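Local coordinates for protein putative carbonic anhydrase (Streptococcus mutans, PDB 3LAS) that probably catalyses the interconversion of carbon dioxide and hydrogencarbonate, using one zinc ion per subunit, as a beta-class carbonic anhydrase, at residues L25-K30 against Q79-S84; V33-C38 against G54-L59; G63-D68 against D120-T125; D126-V131 against G152-V157. One frame throughout, in Å; residues are numbered along the deposited sequence.

Contact 1: L25-K30 against Q79-S84; sequences LPLKPK and QQLGTS
The carbonyl oxygen of Leu81 is the best-held polar atom, gripped by one true hydrogen bond and one weaker C-H contact. Water 1 donates to Leu81 O at 3.0 Å and also to Pro29 O at 2.9 Å, so a single molecule ties two backbones that share no direct hydrogen bond. The weaker contact comes from Lys28, whose CA lies 3.6 Å from Leu81 O, and carbons lean on the same oxygen: Lys28 CG at 3.3 Å and Pro29 CD at 3.5 Å. Proline suits this place because it has no N-H to satisfy and presents a rigid ring. Lys28, its CG anti to the carbonyl carbon, runs nearly straight past Gly82 before bending at chi4 (65°), so its long aliphatic part does the packing. Gly82, with a positive phi of 85°, turns the chain and, lacking a side chain, lets the lysine methylenes pass closely. Two apolar pairs flank this centre, both crossing obliquely. Leu27 CG meets the Leu81 CD2 methyl at 3.7 Å, while Pro29 CG meets Thr83 CG2 at 3.9 Å; Thr83 turns its hydroxyl to Ser77. Gln80 hydrogen-bonds Gln107 of the second subunit. The contact thus joins the loop between helix 5-20 and strand 33-38 to the turn following helix 68-80, and His57 of strand 56-61 packs against Pro29, Leu81 and Thr83.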
loop_
_atom_site.group_PDB
_atom_site.type_symbol
_atom_site.label_atom_id
_atom_site.label_comp_id
_atom_site.label_asym_id
_atom_site.label_seq_id
_atom_site.Cartn_x
_atom_site.Cartn_y
_atom_site.Cartn_z
ATOM N N LEU A 25 4.360 -17.013 10.563
ATOM C CA LEU A 25 5.229 -16.959 9.426
ATOM C C LEU A 25 6.341 -15.940 9.663
ATOM O O LEU A 25 6.149 -15.039 10.487
ATOM C CB LEU A 25 4.388 -16.467 8.239
ATOM C CG LEU A 25 3.367 -17.508 7.703
ATOM C CD1 LEU A 25 2.391 -16.792 6.753
ATOM C CD2 LEU A 25 3.982 -18.684 7.002
ATOM N N PRO A 26 7.457 -16.054 8.964
ATOM C CA PRO A 26 8.572 -15.117 9.247
ATOM C C PRO A 26 8.311 -13.693 8.730
ATOM O O PRO A 26 7.590 -13.492 7.719
ATOM C CB PRO A 26 9.745 -15.728 8.438
ATOM C CG PRO A 26 9.096 -16.525 7.345
ATOM C CD PRO A 26 7.773 -17.086 7.970
ATOM N N LEU A 27 8.910 -12.722 9.377
ATOM C CA LEU A 27 8.792 -11.352 8.968
ATOM C C LEU A 27 9.410 -11.133 7.575
ATOM O O LEU A 27 8.911 -10.333 6.782
ATOM C CB LEU A 27 9.532 -10.536 9.995
ATOM C CG LEU A 27 9.200 -9.075 10.110
ATOM C CD1 LEU A 27 7.905 -8.421 9.620
ATOM C CD2 LEU A 27 9.725 -8.395 11.439
ATOM N N LYS A 28 10.491 -11.817 7.227
ATOM C CA LYS A 28 11.114 -11.672 5.918
ATOM C C LYS A 28 10.286 -12.369 4.845
ATOM O O LYS A 28 10.022 -13.575 4.915
ATOM C CB LYS A 28 12.544 -12.281 5.936
ATOM C CG LYS A 28 13.567 -11.468 6.734
ATOM C CD LYS A 28 14.978 -12.076 6.474
ATOM C CE LYS A 28 16.083 -11.129 6.878
ATOM N NZ LYS A 28 16.058 -10.920 8.352
ATOM N N PRO A 29 9.796 -11.654 3.817
ATOM C CA PRO A 29 8.965 -12.324 2.816
ATOM C C PRO A 29 9.669 -13.459 2.121
ATOM O O PRO A 29 10.820 -13.301 1.719
ATOM C CB PRO A 29 8.629 -11.168 1.834
ATOM C CG PRO A 29 8.669 -9.908 2.701
ATOM C CD PRO A 29 9.877 -10.207 3.591
ATOM N N LYS A 30 8.970 -14.552 1.869
ATOM C CA LYS A 30 9.611 -15.750 1.297
ATOM C C LYS A 30 10.202 -15.518 -0.079
ATOM O O LYS A 30 11.305 -16.079 -0.428
ATOM C CB LYS A 30 8.536 -16.838 1.175
ATOM C CG LYS A 30 9.099 -18.157 0.782
ATOM C CD LYS A 30 8.043 -19.242 0.966
ATOM C CE LYS A 30 8.514 -20.512 0.360
ATOM N NZ LYS A 30 7.292 -21.332 0.343
ATOM N N GLN A 79 16.670 -3.747 3.407
ATOM C CA GLN A 79 17.833 -3.800 4.292
ATOM C C GLN A 79 17.461 -4.367 5.598
ATOM O O GLN A 79 18.340 -4.991 6.259
ATOM C CB GLN A 79 18.469 -2.388 4.460
ATOM C CG GLN A 79 18.901 -1.790 3.093
ATOM C CD GLN A 79 19.661 -2.693 2.160
ATOM O OE1 GLN A 79 20.515 -3.470 2.616
ATOM N NE2 GLN A 79 19.392 -2.657 0.882
ATOM N N GLN A 80 16.259 -4.202 6.121
ATOM C CA GLN A 80 15.892 -4.836 7.370
ATOM C C GLN A 80 15.220 -6.190 7.101
ATOM O O GLN A 80 15.433 -7.147 7.854
ATOM C CB GLN A 80 14.987 -3.861 8.116
ATOM C CG GLN A 80 14.649 -4.214 9.571
ATOM C CD GLN A 80 15.764 -4.081 10.551
ATOM O OE1 GLN A 80 16.910 -3.882 10.154
ATOM N NE2 GLN A 80 15.461 -4.269 11.815
ATOM N N LEU A 81 14.437 -6.341 6.045
ATOM C CA LEU A 81 13.580 -7.500 5.813
ATOM C C LEU A 81 13.982 -8.384 4.646
ATOM O O LEU A 81 13.191 -9.270 4.300
ATOM C CB LEU A 81 12.078 -7.096 5.862
ATOM C CG LEU A 81 11.697 -6.329 7.087
ATOM C CD1 LEU A 81 10.253 -5.801 7.025
ATOM C CD2 LEU A 81 11.898 -7.192 8.409
ATOM N N GLY A 82 15.138 -8.117 4.033
ATOM C CA GLY A 82 15.732 -9.126 3.149
ATOM C C GLY A 82 15.247 -9.128 1.751
ATOM O O GLY A 82 15.677 -9.958 0.952
ATOM N N THR A 83 14.301 -8.280 1.337
ATOM C CA THR A 83 13.882 -8.369 -0.067
ATOM C C THR A 83 14.975 -7.851 -1.000
ATOM O O THR A 83 15.860 -7.071 -0.601
ATOM C CB THR A 83 12.521 -7.685 -0.376
ATOM O OG1 THR A 83 12.677 -6.267 -0.233
ATOM C CG2 THR A 83 11.405 -8.183 0.550
ATOM N N SER A 84 14.901 -8.286 -2.250
ATOM C CA SER A 84 15.940 -7.980 -3.208
ATOM C C SER A 84 15.469 -7.938 -4.595
ATOM O O SER A 84 16.267 -7.948 -5.541
ATOM C CB SER A 84 17.146 -8.893 -3.000
ATOM O OG SER A 84 16.772 -10.235 -3.046
HETATM O O HOH W 1 12.839 -11.346 2.224
#

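Contact 2: V33-C38 against G54-L59; sequences VAIVTC and GDAHIL. With ZN (zinc ion), chain C.
Ile35 CD1 forms the apolar centre on one face of this parallel strand pair, resting 3.9 Å from Ala56 CB and 4.3 Å from Ile58 CG1. Ile35 has CG1 anti to the carbonyl carbon, and its chi2 of 148°, skewed from fully extended, leads the terminal methyl across to the neighbouring strand. Helix 45-49, the connection of this beta-alpha-beta unit, covers the same face through Val45 and Leu49. On the other face Leu59 CD1 reaches back to Ala34 CB at 4.1 Å, where both residues pack on Leu74 of helix 68-80. His57 sends its ring away from strand 33-38, and ND1 pairs with Ser77. Outward from these side chains, four backbone hydrogen bonds join the strands. The one from Ile35 N to His57 O is short, 2.8 Å, and nearly straight, although the donor stands above the carbonyl plane; Leu59 N approaches Ile35 O almost along its C=O axis. The bond from His57 N to Val33 O is more bent (139°), whereas Thr37 N reaches Leu59 O in the carbonyl plane. Past this ladder, Cys38 turns away from strand 56-61, and its SG, anti to the backbone N, binds zinc at 2.3 Å. His91, Cys94 and water 2 complete the site. If both are thiolates, the cysteines would offset much of the zinc charge, and a water in the fourth place is consistent with the catalytically open form of beta-class carbonic anhydrases.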
loop_
_atom_site.group_PDB
_atom_site.type_symbol
_atom_site.label_atom_id
_atom_site.label_comp_id
_atom_site.label_asym_id
_atom_site.label_seq_id
_atom_site.Cartn_x
_atom_site.Cartn_y
_atom_site.Cartn_z
ATOM N N VAL A 33 10.495 -10.424 -2.685
ATOM C CA VAL A 33 9.956 -9.412 -3.596
ATOM C C VAL A 33 9.148 -8.387 -2.825
ATOM O O VAL A 33 8.402 -8.742 -1.872
ATOM C CB VAL A 33 9.045 -10.060 -4.676
ATOM C CG1 VAL A 33 8.469 -8.957 -5.591
ATOM C CG2 VAL A 33 9.783 -11.092 -5.479
ATOM N N ALA A 34 9.269 -7.133 -3.229
ATOM C CA ALA A 34 8.356 -6.045 -2.855
ATOM C C ALA A 34 7.645 -5.571 -4.089
ATOM O O ALA A 34 8.316 -5.292 -5.153
ATOM C CB ALA A 34 9.123 -4.923 -2.191
ATOM N N ILE A 35 6.317 -5.459 -4.011
ATOM C CA ILE A 35 5.488 -4.941 -5.121
ATOM C C ILE A 35 5.068 -3.553 -4.818
ATOM O O ILE A 35 4.660 -3.270 -3.674
ATOM C CB ILE A 35 4.259 -5.849 -5.229
ATOM C CG1 ILE A 35 4.709 -7.298 -5.600
ATOM C CG2 ILE A 35 3.249 -5.331 -6.296
ATOM C CD1 ILE A 35 3.767 -8.324 -4.979
ATOM N N VAL A 36 5.205 -2.625 -5.758
ATOM C CA VAL A 36 4.708 -1.212 -5.623
ATOM C C VAL A 36 3.552 -1.058 -6.573
ATOM O O VAL A 36 3.752 -1.228 -7.809
ATOM C CB VAL A 36 5.848 -0.236 -5.963
ATOM C CG1 VAL A 36 5.380 1.231 -5.961
ATOM C CG2 VAL A 36 7.063 -0.445 -5.026
ATOM N N THR A 37 2.362 -0.787 -6.056
ATOM C CA THR A 37 1.205 -0.703 -6.931
ATOM C C THR A 37 0.181 0.303 -6.411
ATOM O O THR A 37 0.428 1.027 -5.430
ATOM C CB THR A 37 0.591 -2.094 -7.151
ATOM O OG1 THR A 37 -0.357 -2.082 -8.213
ATOM C CG2 THR A 37 -0.000 -2.671 -5.887
ATOM N N CYS A 38 -0.924 0.431 -7.129
ATOM C CA CYS A 38 -1.961 1.374 -6.755
ATOM C C CYS A 38 -2.875 0.783 -5.701
ATOM O O CYS A 38 -3.088 -0.450 -5.607
ATOM C CB CYS A 38 -2.749 1.695 -8.040
ATOM S SG CYS A 38 -4.029 3.028 -7.712
ATOM N N GLY A 54 2.544 -14.574 3.334
ATOM C CA GLY A 54 3.953 -14.454 3.633
ATOM C C GLY A 54 4.883 -14.333 2.446
ATOM O O GLY A 54 6.100 -14.265 2.645
ATOM N N ASP A 55 4.346 -14.347 1.229
ATOM C CA ASP A 55 5.243 -14.354 0.058
ATOM C C ASP A 55 5.933 -13.068 -0.268
ATOM O O ASP A 55 7.145 -13.097 -0.582
ATOM C CB ASP A 55 4.511 -14.825 -1.218
ATOM C CG ASP A 55 4.437 -16.324 -1.372
ATOM O OD1 ASP A 55 5.034 -17.055 -0.551
ATOM O OD2 ASP A 55 3.810 -16.755 -2.354
ATOM N N ALA A 56 5.247 -11.928 -0.264
ATOM C CA ALA A 56 5.852 -10.687 -0.799
ATOM C C ALA A 56 5.334 -9.474 -0.053
ATOM O O ALA A 56 4.141 -9.427 0.373
ATOM C CB ALA A 56 5.444 -10.550 -2.257
ATOM N N HIS A 57 6.168 -8.450 0.087
ATOM C CA HIS A 57 5.686 -7.174 0.550
ATOM C C HIS A 57 4.847 -6.478 -0.521
ATOM O O HIS A 57 5.136 -6.606 -1.734
ATOM C CB HIS A 57 6.884 -6.221 0.910
ATOM C CG HIS A 57 7.458 -6.535 2.240
ATOM N ND1 HIS A 57 8.802 -6.435 2.545
ATOM C CD2 HIS A 57 6.840 -6.979 3.363
ATOM C CE1 HIS A 57 8.980 -6.707 3.833
ATOM N NE2 HIS A 57 7.800 -7.103 4.347
ATOM N N ILE A 58 3.807 -5.811 -0.048
ATOM C CA ILE A 58 2.844 -5.139 -0.986
ATOM C C ILE A 58 2.720 -3.715 -0.527
ATOM O O ILE A 58 2.229 -3.447 0.570
ATOM C CB ILE A 58 1.472 -5.827 -1.023
ATOM C CG1 ILE A 58 1.672 -7.330 -1.385
ATOM C CG2 ILE A 58 0.567 -5.146 -2.024
ATOM C CD1 ILE A 58 0.386 -8.167 -1.111
ATOM N N LEU A 59 3.278 -2.793 -1.317
ATOM C CA LEU A 59 3.235 -1.335 -1.094
ATOM C C LEU A 59 2.194 -0.770 -2.012
ATOM O O LEU A 59 2.166 -1.108 -3.206
ATOM C CB LEU A 59 4.569 -0.645 -1.350
ATOM C CG LEU A 59 5.710 -0.985 -0.386
ATOM C CD1 LEU A 59 6.250 -2.407 -0.567
ATOM C CD2 LEU A 59 6.872 -0.065 -0.682
HETATM ZN ZN ZN C . -5.009 3.440 -9.723
HETATM O O HOH W 2 -7.020 4.013 -9.201
#

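Contact 3: G63-D68 against D120-T125; sequences GGRVTD and DFLPFT. With GAI (guanidine), chain I.
This is a loop-to-loop contact in the alpha/beta fold of a beta-class carbonic anhydrase, joining the glycine-rich turn after strand 56-61 to the segment that leads into helix 127-140, close to the zinc site. An Asx turn shapes the second loop: Asp120 OD1 accepts from Leu122 N at 2.9 Å. Leu122 itself has left-handed backbone angles (phi 66°), and its carbonyl oxygen is the target of Arg65. Arginine suits the place because its guanidinium can serve several partners at once. NH1 donates to Leu122 O at 2.9 Å in a bent bond, 139° at the hydrogen, with the oxygen in the guanidinium plane but the donor above the carbonyl plane. NE and NH2 form salt bridges with Asp134 and Glu133; two acidic partners probably offset the charge, and together with the NH1 bond they fix the rotation of the group. Bends at chi2 and chi3 fold the arginine back over Leu122, so that CG lies 3.8 Å from Leu122 CB. Phe124 covers one face of the guanidinium with its ring edge: the planes are 89° apart and CD2 is 3.8 Å from Arg65 NH1, so the cation does not lie over the ring face. The same ring brings CE2 to 4.0 Å from Gly63 O. Thr67, the N-cap of the following helix, hydrogen-bonds Val70 N and Asp69 of the second subunit through OG1, leaving its methyl CG2 to meet Leu122 CD1 at 3.5 Å.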
loop_
_atom_site.group_PDB
_atom_site.type_symbol
_atom_site.label_atom_id
_atom_site.label_comp_id
_atom_site.label_asym_id
_atom_site.label_seq_id
_atom_site.Cartn_x
_atom_site.Cartn_y
_atom_site.Cartn_z
ATOM N N GLY A 63 -1.948 5.580 -7.523
ATOM C CA GLY A 63 -1.260 5.445 -8.810
ATOM C C GLY A 63 -0.096 4.476 -8.794
ATOM O O GLY A 63 0.435 4.134 -9.862
ATOM N N GLY A 64 0.353 3.938 -7.654
ATOM C CA GLY A 64 1.548 3.087 -7.627
ATOM C C GLY A 64 2.772 3.936 -7.922
ATOM O O GLY A 64 3.736 3.427 -8.559
ATOM N N ARG A 65 2.830 5.196 -7.500
ATOM C CA ARG A 65 3.935 6.109 -7.859
ATOM C C ARG A 65 5.086 6.028 -6.901
ATOM O O ARG A 65 4.896 5.777 -5.690
ATOM C CB ARG A 65 3.456 7.529 -7.821
ATOM C CG ARG A 65 2.178 7.800 -8.708
ATOM C CD ARG A 65 2.224 7.190 -10.101
ATOM N NE ARG A 65 3.461 7.366 -10.899
ATOM C CZ ARG A 65 3.675 8.425 -11.666
ATOM N NH1 ARG A 65 2.823 9.436 -11.707
ATOM N NH2 ARG A 65 4.777 8.352 -12.369
ATOM N N VAL A 66 6.305 6.183 -7.331
ATOM C CA VAL A 66 7.436 6.151 -6.425
ATOM C C VAL A 66 7.551 7.520 -5.809
ATOM O O VAL A 66 7.493 8.608 -6.484
ATOM C CB VAL A 66 8.706 5.710 -7.197
ATOM C CG1 VAL A 66 9.954 6.069 -6.367
ATOM C CG2 VAL A 66 8.588 4.210 -7.510
ATOM N N THR A 67 7.562 7.547 -4.491
ATOM C CA THR A 67 7.621 8.726 -3.587
ATOM C C THR A 67 8.698 8.509 -2.539
ATOM O O THR A 67 9.211 7.391 -2.425
ATOM C CB THR A 67 6.262 8.927 -2.869
ATOM O OG1 THR A 67 6.096 7.768 -2.002
ATOM C CG2 THR A 67 5.081 9.001 -3.923
ATOM N N ASP A 68 8.942 9.513 -1.729
ATOM C CA ASP A 68 9.836 9.343 -0.586
ATOM C C ASP A 68 9.350 8.256 0.354
ATOM O O ASP A 68 10.186 7.525 0.897
ATOM C CB ASP A 68 10.028 10.655 0.205
ATOM C CG ASP A 68 10.848 11.703 -0.559
ATOM O OD1 ASP A 68 11.508 11.424 -1.532
ATOM O OD2 ASP A 68 10.821 12.863 -0.057
ATOM N N ASP A 120 2.336 18.182 -5.759
ATOM C CA ASP A 120 2.251 17.321 -6.923
ATOM C C ASP A 120 1.472 16.059 -6.504
ATOM O O ASP A 120 1.940 15.240 -5.715
ATOM C CB ASP A 120 3.656 16.935 -7.379
ATOM C CG ASP A 120 3.641 16.244 -8.716
ATOM O OD1 ASP A 120 2.587 15.936 -9.237
ATOM O OD2 ASP A 120 4.773 16.043 -9.325
ATOM N N PHE A 121 0.289 15.911 -7.018
ATOM C CA PHE A 121 -0.520 14.714 -6.779
ATOM C C PHE A 121 -0.137 13.545 -7.641
ATOM O O PHE A 121 -0.740 12.436 -7.506
ATOM C CB PHE A 121 -2.025 15.022 -6.856
ATOM C CG PHE A 121 -2.456 15.876 -5.676
ATOM C CD1 PHE A 121 -2.928 15.291 -4.520
ATOM C CD2 PHE A 121 -2.362 17.263 -5.745
ATOM C CE1 PHE A 121 -3.278 16.052 -3.404
ATOM C CE2 PHE A 121 -2.747 18.036 -4.596
ATOM C CZ PHE A 121 -3.176 17.379 -3.440
ATOM N N LEU A 122 0.847 13.708 -8.528
ATOM C CA LEU A 122 1.446 12.616 -9.290
ATOM C C LEU A 122 0.503 11.942 -10.292
ATOM O O LEU A 122 0.500 10.728 -10.457
ATOM C CB LEU A 122 2.187 11.567 -8.442
ATOM C CG LEU A 122 3.149 12.102 -7.430
ATOM C CD1 LEU A 122 3.690 11.042 -6.469
ATOM C CD2 LEU A 122 4.297 12.861 -8.098
ATOM N N PRO A 123 -0.333 12.701 -11.053
ATOM C CA PRO A 123 -1.133 12.107 -12.113
ATOM C C PRO A 123 -0.276 11.609 -13.266
ATOM O O PRO A 123 0.931 11.978 -13.335
ATOM C CB PRO A 123 -2.069 13.300 -12.573
ATOM C CG PRO A 123 -1.150 14.507 -12.391
ATOM C CD PRO A 123 -0.386 14.188 -11.060
ATOM N N PHE A 124 -0.918 10.865 -14.135
ATOM C CA PHE A 124 -0.207 10.495 -15.388
ATOM C C PHE A 124 -1.276 10.295 -16.443
ATOM O O PHE A 124 -2.506 10.004 -16.187
ATOM C CB PHE A 124 0.682 9.209 -15.170
ATOM C CG PHE A 124 -0.067 7.949 -14.786
ATOM C CD1 PHE A 124 -0.796 7.250 -15.718
ATOM C CD2 PHE A 124 0.071 7.447 -13.521
ATOM C CE1 PHE A 124 -1.427 6.030 -15.364
ATOM C CE2 PHE A 124 -0.544 6.208 -13.151
ATOM C CZ PHE A 124 -1.288 5.555 -14.049
ATOM N N THR A 125 -0.785 10.246 -17.688
ATOM C CA THR A 125 -1.682 9.962 -18.804
ATOM C C THR A 125 -1.346 8.697 -19.584
ATOM O O THR A 125 -2.226 7.991 -20.124
ATOM C CB THR A 125 -1.706 11.142 -19.879
ATOM O OG1 THR A 125 -0.397 11.660 -20.124
ATOM C CG2 THR A 125 -2.619 12.233 -19.285
HETATM C C GAI I . -0.292 16.053 -0.156
HETATM N N1 GAI I . 0.147 15.535 1.000
HETATM N N2 GAI I . 0.163 15.936 -1.383
HETATM N N3 GAI I . -1.016 17.048 -0.440
#

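Contact 4: D126-V131 against G152-V157; sequences DIEESV and GAIYDV
Gly152 opens the strand segment by offering bare backbone to helix 127-140: its CA lies 3.6 Å from Val131 CG1. Absence of a side chain is what admits the valine so near, and Val131 places CG1 anti to the backbone N, where it touches Gly152. Ala153 points its methyl away from the helix and packs on Phe6 of the second subunit, but its carbonyl faces back, with O 3.9 Å from Val131 CG2. Ile154 then turns toward the helix and carries most of the packing. Its CD1 meets the Ile127 CG2 methyl at 3.6 Å, the two isoleucines crossing obliquely. Glu128 crosses Ile154 at about a right angle; its chain bends at chi2 (80°), so that CG, CD and OE2 all approach the same methyl, with OE2 3.8 Å from Ile154 CD1. A glutamate suits this partly exposed margin because its methylene covers the hydrophobic methyl. The chain then leads past the zinc ligand His91, which Val157 touches. Asp126, the N-cap just before the facing helix, accepts from Glu129 N through OD1 at 3.1 Å, nearly straight (164°). Helix and strand axes approach to 8.6 Å and run roughly antiparallel, 142° apart. Such packing of a connecting helix on a sheet is typical of a beta-alpha-beta crossover, here the one from strand 85-91 to its parallel neighbour 149-155, which runs through helices 101-112 and 127-140, the second of them packed on the sheet.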
loop_
_atom_site.group_PDB
_atom_site.type_symbol
_atom_site.label_atom_id
_atom_site.label_comp_id
_atom_site.label_asym_id
_atom_site.label_seq_id
_atom_site.Cartn_x
_atom_site.Cartn_y
_atom_site.Cartn_z
ATOM N N ASP A 126 -0.070 8.367 -19.662
ATOM C CA ASP A 126 0.402 7.234 -20.475
ATOM C C ASP A 126 0.898 6.213 -19.489
ATOM O O ASP A 126 1.846 6.459 -18.738
ATOM C CB ASP A 126 1.510 7.775 -21.351
ATOM C CG ASP A 126 2.130 6.746 -22.277
ATOM O OD1 ASP A 126 2.384 5.629 -21.901
ATOM O OD2 ASP A 126 2.445 7.134 -23.457
ATOM N N ILE A 127 0.177 5.122 -19.403
ATOM C CA ILE A 127 0.464 4.139 -18.346
ATOM C C ILE A 127 1.870 3.600 -18.457
ATOM O O ILE A 127 2.610 3.462 -17.470
ATOM C CB ILE A 127 -0.535 2.987 -18.255
ATOM C CG1 ILE A 127 -1.982 3.475 -18.200
ATOM C CG2 ILE A 127 -0.306 2.215 -17.008
ATOM C CD1 ILE A 127 -2.957 2.178 -18.480
ATOM N N GLU A 128 2.287 3.186 -19.655
ATOM C CA GLU A 128 3.630 2.623 -19.832
ATOM C C GLU A 128 4.656 3.584 -19.419
ATOM O O GLU A 128 5.681 3.244 -18.763
ATOM C CB GLU A 128 3.842 2.123 -21.271
ATOM C CG GLU A 128 2.974 1.010 -21.643
ATOM C CD GLU A 128 1.573 1.294 -22.042
ATOM O OE1 GLU A 128 1.096 2.426 -21.969
ATOM O OE2 GLU A 128 0.864 0.336 -22.510
ATOM N N GLU A 129 4.478 4.871 -19.810
ATOM C CA GLU A 129 5.471 5.834 -19.432
ATOM C C GLU A 129 5.507 6.071 -17.943
ATOM O O GLU A 129 6.602 6.289 -17.378
ATOM C CB GLU A 129 5.260 7.237 -20.095
ATOM C CG GLU A 129 5.551 7.284 -21.587
ATOM C CD GLU A 129 6.968 6.829 -21.975
ATOM O OE1 GLU A 129 7.929 6.815 -21.244
ATOM O OE2 GLU A 129 7.022 6.503 -23.098
ATOM N N SER A 130 4.358 6.025 -17.259
ATOM C CA SER A 130 4.346 6.162 -15.828
ATOM C C SER A 130 5.164 5.056 -15.122
ATOM O O SER A 130 5.828 5.322 -14.128
ATOM C CB SER A 130 2.930 6.243 -15.310
ATOM O OG SER A 130 2.226 4.993 -15.322
ATOM N N VAL A 131 5.094 3.853 -15.662
ATOM C CA VAL A 131 5.876 2.730 -15.103
ATOM C C VAL A 131 7.342 3.012 -15.338
ATOM O O VAL A 131 8.164 2.878 -14.429
ATOM C CB VAL A 131 5.431 1.426 -15.759
ATOM C CG1 VAL A 131 6.364 0.263 -15.312
ATOM C CG2 VAL A 131 4.012 1.058 -15.362
ATOM N N GLY A 152 8.647 -3.889 -14.482
ATOM C CA GLY A 152 7.443 -3.076 -14.635
ATOM C C GLY A 152 6.351 -3.872 -15.263
ATOM O O GLY A 152 6.573 -4.722 -16.134
ATOM N N ALA A 153 5.104 -3.573 -14.886
ATOM C CA ALA A 153 3.938 -4.264 -15.416
ATOM C C ALA A 153 2.693 -3.452 -15.314
ATOM O O ALA A 153 2.641 -2.490 -14.529
ATOM C CB ALA A 153 3.794 -5.618 -14.740
ATOM N N ILE A 154 1.663 -3.894 -16.043
ATOM C CA ILE A 154 0.307 -3.272 -16.029
ATOM C C ILE A 154 -0.712 -4.314 -15.771
ATOM O O ILE A 154 -0.686 -5.399 -16.416
ATOM C CB ILE A 154 0.045 -2.570 -17.352
ATOM C CG1 ILE A 154 0.926 -1.335 -17.453
ATOM C CG2 ILE A 154 -1.428 -2.073 -17.384
ATOM C CD1 ILE A 154 0.938 -0.673 -18.860
ATOM N N TYR A 155 -1.559 -4.090 -14.781
ATOM C CA TYR A 155 -2.722 -4.930 -14.479
ATOM C C TYR A 155 -3.955 -4.362 -15.222
ATOM O O TYR A 155 -4.267 -3.153 -15.098
ATOM C CB TYR A 155 -2.962 -4.857 -12.951
ATOM C CG TYR A 155 -4.194 -5.630 -12.509
ATOM C CD1 TYR A 155 -5.357 -4.909 -12.124
ATOM C CD2 TYR A 155 -4.230 -7.032 -12.486
ATOM C CE1 TYR A 155 -6.492 -5.628 -11.680
ATOM C CE2 TYR A 155 -5.346 -7.707 -12.079
ATOM C CZ TYR A 155 -6.451 -7.033 -11.681
ATOM O OH TYR A 155 -7.559 -7.764 -11.307
ATOM N N ASP A 156 -4.674 -5.231 -15.930
ATOM C CA ASP A 156 -5.927 -4.807 -16.623
ATOM C C ASP A 156 -7.062 -5.085 -15.659
ATOM O O ASP A 156 -7.368 -6.262 -15.350
ATOM C CB ASP A 156 -6.040 -5.632 -17.895
ATOM C CG ASP A 156 -7.219 -5.257 -18.710
ATOM O OD1 ASP A 156 -7.074 -5.200 -19.948
ATOM O OD2 ASP A 156 -8.326 -5.011 -18.183
ATOM N N VAL A 157 -7.717 -4.040 -15.169
ATOM C CA VAL A 157 -8.745 -4.222 -14.135
ATOM C C VAL A 157 -9.956 -4.952 -14.687
ATOM O O VAL A 157 -10.711 -5.492 -13.896
ATOM C CB VAL A 157 -9.250 -2.895 -13.498
ATOM C CG1 VAL A 157 -8.127 -2.241 -12.674
ATOM C CG2 VAL A 157 -9.781 -1.886 -14.548
#

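From the N terminus, residues 25-30 open the loop that contact 1 closes at 79-84. Contact 2 is nested inside it, closing a short beta-alpha-beta loop between strands 33-38 and 56-61; the two touch where Lys30 N lies 3.0 Å from Gly54 O, a probable hydrogen bond. Contact 3 crosses contact 1, since residues 63-68 lie within that loop but find their partner at 120-125, and it lies on the opposite side of the chain's centre from contact 1. It meets contact 2 at Cys38 and Gly63, beside the zinc. Contact 4 follows in series, from 126-131 to 152-157, touching contact 3 through Phe124 and Ser130 and reaching the same sheet as contact 2.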